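Long-range contact in secretory pathway GDP dissociation inhibitor (Saccharomyces cerevisiae, PDB 2BCG), which binds GDP-loaded Rab GTPases such as SEC4, inhibits their release of GDP and extracts YPT7 from vacuolar membranes: residues W82-N94 / R228-G242. Sequence-based numbering, arbitrary orientation.
Sequences WNVDLIPKFLMAN and RYGKSPYLYPMYGLG
The D85 carboxylate approaches the edge of the Y236 ring from the opposite direction, OD2 of D85 lying in the ring plane and accepting a very short hydrogen bond (2.5 Å) from Y236 OH. On its syn side, 23° out of the carboxylate plane, D85 OD1 accepts from L241 N at 2.9 Å, and it also bonds S52 OG. Both oxygens of this buried group are thus engaged, which fixes its rotation. A water completes the arrangement, donating to Y236 OH and N83 O while accepting from D85 N. An alanine in place of D85 would probably leave the Y236 hydroxyl and the L241 amide each without its carboxylate oxygen, and the phenol freer to shift. L241 crosses the carboxylate at about a right angle, its CD1 reaching I87 O.

In Y236, CG anti to the backbone N (chi1 -175°) carries the phenol across to the D85 carboxylate, and CD1 of the ring touches F90 CD2 at 3.8 Å. F90 also meets Y234: their planes are 26° apart but slid so far that the rings barely overlap, and F90 CB comes 3.6 Å from Y234 CD1. F90 CD1 lies over one face of the Y234 ring, offset toward the rim; P233 CG lies over the centre of the other, and the Y234 hydroxyl bonds Q331. M92, its chain bent at both chi2 and chi3, brings SD obliquely to the Y234 ring as a Met-aromatic contact.

The backbones pair antiparallel: L91 N to L235 O (2.9 Å) and L235 N to L91 O (2.8 Å) bracket a hydrogen-bonded pair, and A93 N to P233 O continues the register. This is an edge-strand pairing: strand 91-92 flanks 234-237, the central strand of a three-stranded antiparallel sheet, in a Rab GDI whose 236-261 region contacts YPT1.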
# COMPACT_ATOMS: atom_id res chain seq x y z
N TRP A 82 12.06 7.99 5.70
CA TRP A 82 11.98 7.92 4.23
C TRP A 82 11.29 6.63 3.79
O TRP A 82 11.71 5.54 4.18
CB TRP A 82 13.39 8.01 3.63
CG TRP A 82 14.04 9.37 3.84
CD1 TRP A 82 14.69 9.82 4.97
CD2 TRP A 82 14.05 10.45 2.91
NE1 TRP A 82 15.09 11.13 4.81
CE2 TRP A 82 14.75 11.53 3.53
CE3 TRP A 82 13.58 10.61 1.60
CZ2 TRP A 82 14.95 12.75 2.88
CZ3 TRP A 82 13.78 11.82 0.96
CH2 TRP A 82 14.46 12.88 1.60
N ASN A 83 10.25 6.79 2.96
CA ASN A 83 9.50 5.66 2.39
C ASN A 83 9.23 6.08 0.95
O ASN A 83 8.22 6.70 0.64
CB ASN A 83 8.17 5.45 3.11
CG ASN A 83 8.36 5.09 4.56
OD1 ASN A 83 8.78 3.98 4.87
ND2 ASN A 83 8.08 6.04 5.47
N VAL A 84 10.19 5.80 0.09
CA VAL A 84 10.18 6.34 -1.24
C VAL A 84 9.67 5.33 -2.26
O VAL A 84 10.30 4.28 -2.44
CB VAL A 84 11.60 6.79 -1.64
CG1 VAL A 84 11.60 7.39 -3.05
CG2 VAL A 84 12.19 7.72 -0.58
N ASP A 85 8.55 5.65 -2.90
CA ASP A 85 7.98 4.78 -3.94
C ASP A 85 9.00 4.56 -5.05
O ASP A 85 9.62 5.51 -5.57
CB ASP A 85 6.73 5.42 -4.55
CG ASP A 85 5.62 5.64 -3.56
OD1 ASP A 85 5.55 4.94 -2.52
OD2 ASP A 85 4.79 6.55 -3.84
N LEU A 86 9.13 3.31 -5.48
CA LEU A 86 9.93 3.04 -6.67
C LEU A 86 9.12 3.31 -7.95
O LEU A 86 9.68 3.64 -8.99
CB LEU A 86 10.38 1.59 -6.64
CG LEU A 86 11.35 1.20 -5.49
CD1 LEU A 86 11.62 -0.29 -5.49
CD2 LEU A 86 12.67 1.90 -5.64
N ILE A 87 7.79 3.16 -7.84
CA ILE A 87 6.88 3.33 -8.97
C ILE A 87 5.71 4.24 -8.57
O ILE A 87 4.90 3.86 -7.71
CB ILE A 87 6.35 1.97 -9.51
CG1 ILE A 87 7.52 1.11 -9.96
CG2 ILE A 87 5.30 2.24 -10.63
CD1 ILE A 87 7.11 -0.23 -10.56
N PRO A 88 5.61 5.44 -9.16
CA PRO A 88 4.61 6.37 -8.68
C PRO A 88 3.18 5.98 -9.09
O PRO A 88 2.92 5.67 -10.25
CB PRO A 88 5.06 7.71 -9.30
CG PRO A 88 5.72 7.30 -10.58
CD PRO A 88 6.40 6.01 -10.29
N LYS A 89 2.26 6.03 -8.15
CA LYS A 89 0.83 5.84 -8.47
C LYS A 89 0.03 6.60 -7.44
O LYS A 89 0.41 6.60 -6.24
CB LYS A 89 0.39 4.37 -8.35
CG LYS A 89 1.15 3.41 -9.22
CD LYS A 89 0.61 3.46 -10.65
CE LYS A 89 1.41 2.56 -11.53
NZ LYS A 89 0.83 2.60 -12.92
N PHE A 90 -1.05 7.25 -7.89
CA PHE A 90 -2.13 7.71 -7.03
C PHE A 90 -3.34 6.76 -7.06
O PHE A 90 -3.45 5.90 -7.94
CB PHE A 90 -2.55 9.10 -7.44
CG PHE A 90 -1.47 10.15 -7.21
CD1 PHE A 90 -1.01 10.96 -8.25
CD2 PHE A 90 -0.92 10.33 -5.94
CE1 PHE A 90 -0.02 11.95 -8.01
CE2 PHE A 90 0.07 11.30 -5.72
CZ PHE A 90 0.51 12.12 -6.76
N LEU A 91 -4.26 6.93 -6.11
CA LEU A 91 -5.55 6.20 -6.16
C LEU A 91 -6.68 7.14 -6.64
O LEU A 91 -6.86 8.19 -6.05
CB LEU A 91 -5.94 5.70 -4.76
CG LEU A 91 -5.18 4.47 -4.21
CD1 LEU A 91 -3.78 4.87 -3.74
CD2 LEU A 91 -5.96 3.79 -3.09
N MET A 92 -7.42 6.75 -7.68
CA MET A 92 -8.66 7.49 -7.96
C MET A 92 -9.62 7.33 -6.77
O MET A 92 -9.91 6.20 -6.32
CB MET A 92 -9.35 6.96 -9.22
CG MET A 92 -8.67 7.35 -10.50
SD MET A 92 -9.03 9.10 -10.87
CE MET A 92 -9.51 9.07 -12.58
N ALA A 93 -10.15 8.44 -6.28
CA ALA A 93 -11.01 8.41 -5.10
C ALA A 93 -12.26 7.54 -5.25
O ALA A 93 -12.72 7.01 -4.25
CB ALA A 93 -11.38 9.81 -4.67
N ASN A 94 -12.79 7.37 -6.48
CA ASN A 94 -13.95 6.48 -6.69
C ASN A 94 -13.57 5.26 -7.50
O ASN A 94 -14.43 4.59 -8.12
CB ASN A 94 -15.13 7.24 -7.35
CG ASN A 94 -16.47 6.50 -7.20
OD1 ASN A 94 -17.21 6.31 -8.19
ND2 ASN A 94 -16.78 6.06 -5.98
N ARG A 228 -16.08 13.16 -4.93
CA ARG A 228 -16.04 12.55 -3.58
C ARG A 228 -15.55 13.47 -2.46
O ARG A 228 -16.24 13.59 -1.44
CB ARG A 228 -15.25 11.24 -3.55
CG ARG A 228 -16.11 9.99 -3.52
CD ARG A 228 -15.44 8.86 -2.77
NE ARG A 228 -16.18 7.60 -2.92
CZ ARG A 228 -16.30 6.67 -1.97
NH1 ARG A 228 -15.76 6.85 -0.77
NH2 ARG A 228 -17.00 5.56 -2.21
N TYR A 229 -14.40 14.14 -2.64
CA TYR A 229 -13.80 14.94 -1.55
C TYR A 229 -13.25 16.31 -1.99
O TYR A 229 -12.72 17.07 -1.17
CB TYR A 229 -12.69 14.17 -0.83
CG TYR A 229 -12.98 12.71 -0.52
CD1 TYR A 229 -13.80 12.34 0.54
CD2 TYR A 229 -12.38 11.71 -1.29
CE1 TYR A 229 -14.06 10.98 0.82
CE2 TYR A 229 -12.62 10.37 -1.03
CZ TYR A 229 -13.45 10.01 0.02
OH TYR A 229 -13.65 8.65 0.25
N GLY A 230 -13.40 16.63 -3.28
CA GLY A 230 -12.89 17.88 -3.83
C GLY A 230 -11.40 17.79 -4.11
O GLY A 230 -10.81 16.69 -4.08
N LYS A 231 -10.82 18.95 -4.41
CA LYS A 231 -9.37 19.20 -4.56
C LYS A 231 -8.75 18.56 -5.78
O LYS A 231 -8.03 19.23 -6.55
CB LYS A 231 -8.57 18.78 -3.33
CG LYS A 231 -8.93 19.45 -2.04
CD LYS A 231 -7.84 19.16 -1.01
CE LYS A 231 -8.27 19.57 0.39
NZ LYS A 231 -7.35 18.96 1.41
N SER A 232 -8.95 17.25 -5.92
CA SER A 232 -8.39 16.50 -7.03
C SER A 232 -9.09 15.14 -7.06
O SER A 232 -9.80 14.77 -6.13
CB SER A 232 -6.87 16.27 -6.83
OG SER A 232 -6.68 15.19 -5.92
N PRO A 233 -8.85 14.38 -8.12
CA PRO A 233 -9.45 13.05 -8.10
C PRO A 233 -8.70 11.98 -7.27
O PRO A 233 -9.13 10.83 -7.26
CB PRO A 233 -9.42 12.67 -9.57
CG PRO A 233 -8.19 13.36 -10.08
CD PRO A 233 -8.09 14.64 -9.35
N TYR A 234 -7.62 12.36 -6.58
CA TYR A 234 -6.68 11.36 -6.05
C TYR A 234 -6.52 11.31 -4.56
O TYR A 234 -6.54 12.35 -3.88
CB TYR A 234 -5.28 11.64 -6.59
CG TYR A 234 -5.17 11.70 -8.09
CD1 TYR A 234 -5.54 10.60 -8.87
CD2 TYR A 234 -4.58 12.79 -8.72
CE1 TYR A 234 -5.43 10.63 -10.24
CE2 TYR A 234 -4.45 12.83 -10.10
CZ TYR A 234 -4.86 11.74 -10.87
OH TYR A 234 -4.71 11.77 -12.24
N LEU A 235 -6.26 10.09 -4.10
CA LEU A 235 -5.77 9.83 -2.74
C LEU A 235 -4.34 9.23 -2.77
O LEU A 235 -3.92 8.70 -3.78
CB LEU A 235 -6.71 8.85 -2.03
CG LEU A 235 -8.21 9.15 -1.98
CD1 LEU A 235 -8.99 8.01 -1.32
CD2 LEU A 235 -8.44 10.49 -1.25
N TYR A 236 -3.64 9.31 -1.64
CA TYR A 236 -2.29 8.75 -1.52
C TYR A 236 -2.12 8.20 -0.09
O TYR A 236 -2.54 8.85 0.85
CB TYR A 236 -1.22 9.81 -1.83
CG TYR A 236 0.19 9.25 -1.83
CD1 TYR A 236 0.72 8.62 -2.96
CD2 TYR A 236 1.00 9.32 -0.67
CE1 TYR A 236 1.99 8.05 -2.94
CE2 TYR A 236 2.27 8.77 -0.66
CZ TYR A 236 2.75 8.13 -1.78
OH TYR A 236 4.03 7.61 -1.72
N PRO A 237 -1.54 7.01 0.06
CA PRO A 237 -1.38 6.44 1.42
C PRO A 237 -0.28 7.09 2.25
O PRO A 237 0.85 7.30 1.78
CB PRO A 237 -0.98 4.98 1.16
CG PRO A 237 -0.32 5.01 -0.18
CD PRO A 237 -1.00 6.11 -0.98
N MET A 238 -0.59 7.32 3.53
CA MET A 238 0.42 7.71 4.50
C MET A 238 1.46 6.59 4.59
O MET A 238 1.12 5.38 4.65
CB MET A 238 -0.23 7.93 5.88
CG MET A 238 -1.25 9.05 5.94
SD MET A 238 -0.54 10.65 5.50
CE MET A 238 0.58 10.84 6.90
N TYR A 239 2.72 7.02 4.60
CA TYR A 239 3.92 6.16 4.61
C TYR A 239 4.23 5.47 3.28
O TYR A 239 5.17 4.67 3.21
CB TYR A 239 3.90 5.12 5.73
CG TYR A 239 3.81 5.66 7.12
CD1 TYR A 239 4.91 6.25 7.77
CD2 TYR A 239 2.61 5.60 7.79
CE1 TYR A 239 4.79 6.72 9.09
CE2 TYR A 239 2.48 6.04 9.09
CZ TYR A 239 3.56 6.62 9.72
OH TYR A 239 3.39 7.06 10.99
N GLY A 240 3.53 5.86 2.23
CA GLY A 240 3.91 5.44 0.90
C GLY A 240 3.16 4.22 0.39
O GLY A 240 2.43 3.52 1.13
N LEU A 241 3.33 3.98 -0.91
CA LEU A 241 2.60 2.90 -1.57
C LEU A 241 2.90 1.52 -0.98
O LEU A 241 2.08 0.61 -1.10
CB LEU A 241 2.87 2.93 -3.08
CG LEU A 241 2.35 4.18 -3.81
CD1 LEU A 241 2.79 4.14 -5.26
CD2 LEU A 241 0.83 4.25 -3.69
N GLY A 242 4.08 1.35 -0.38
CA GLY A 242 4.45 0.05 0.22
C GLY A 242 3.46 -0.39 1.31
O GLY A 242 3.38 -1.58 1.63
O HOH W 1 7.02 7.82 -1.60
O HOH W 2 -12.63 6.79 -1.65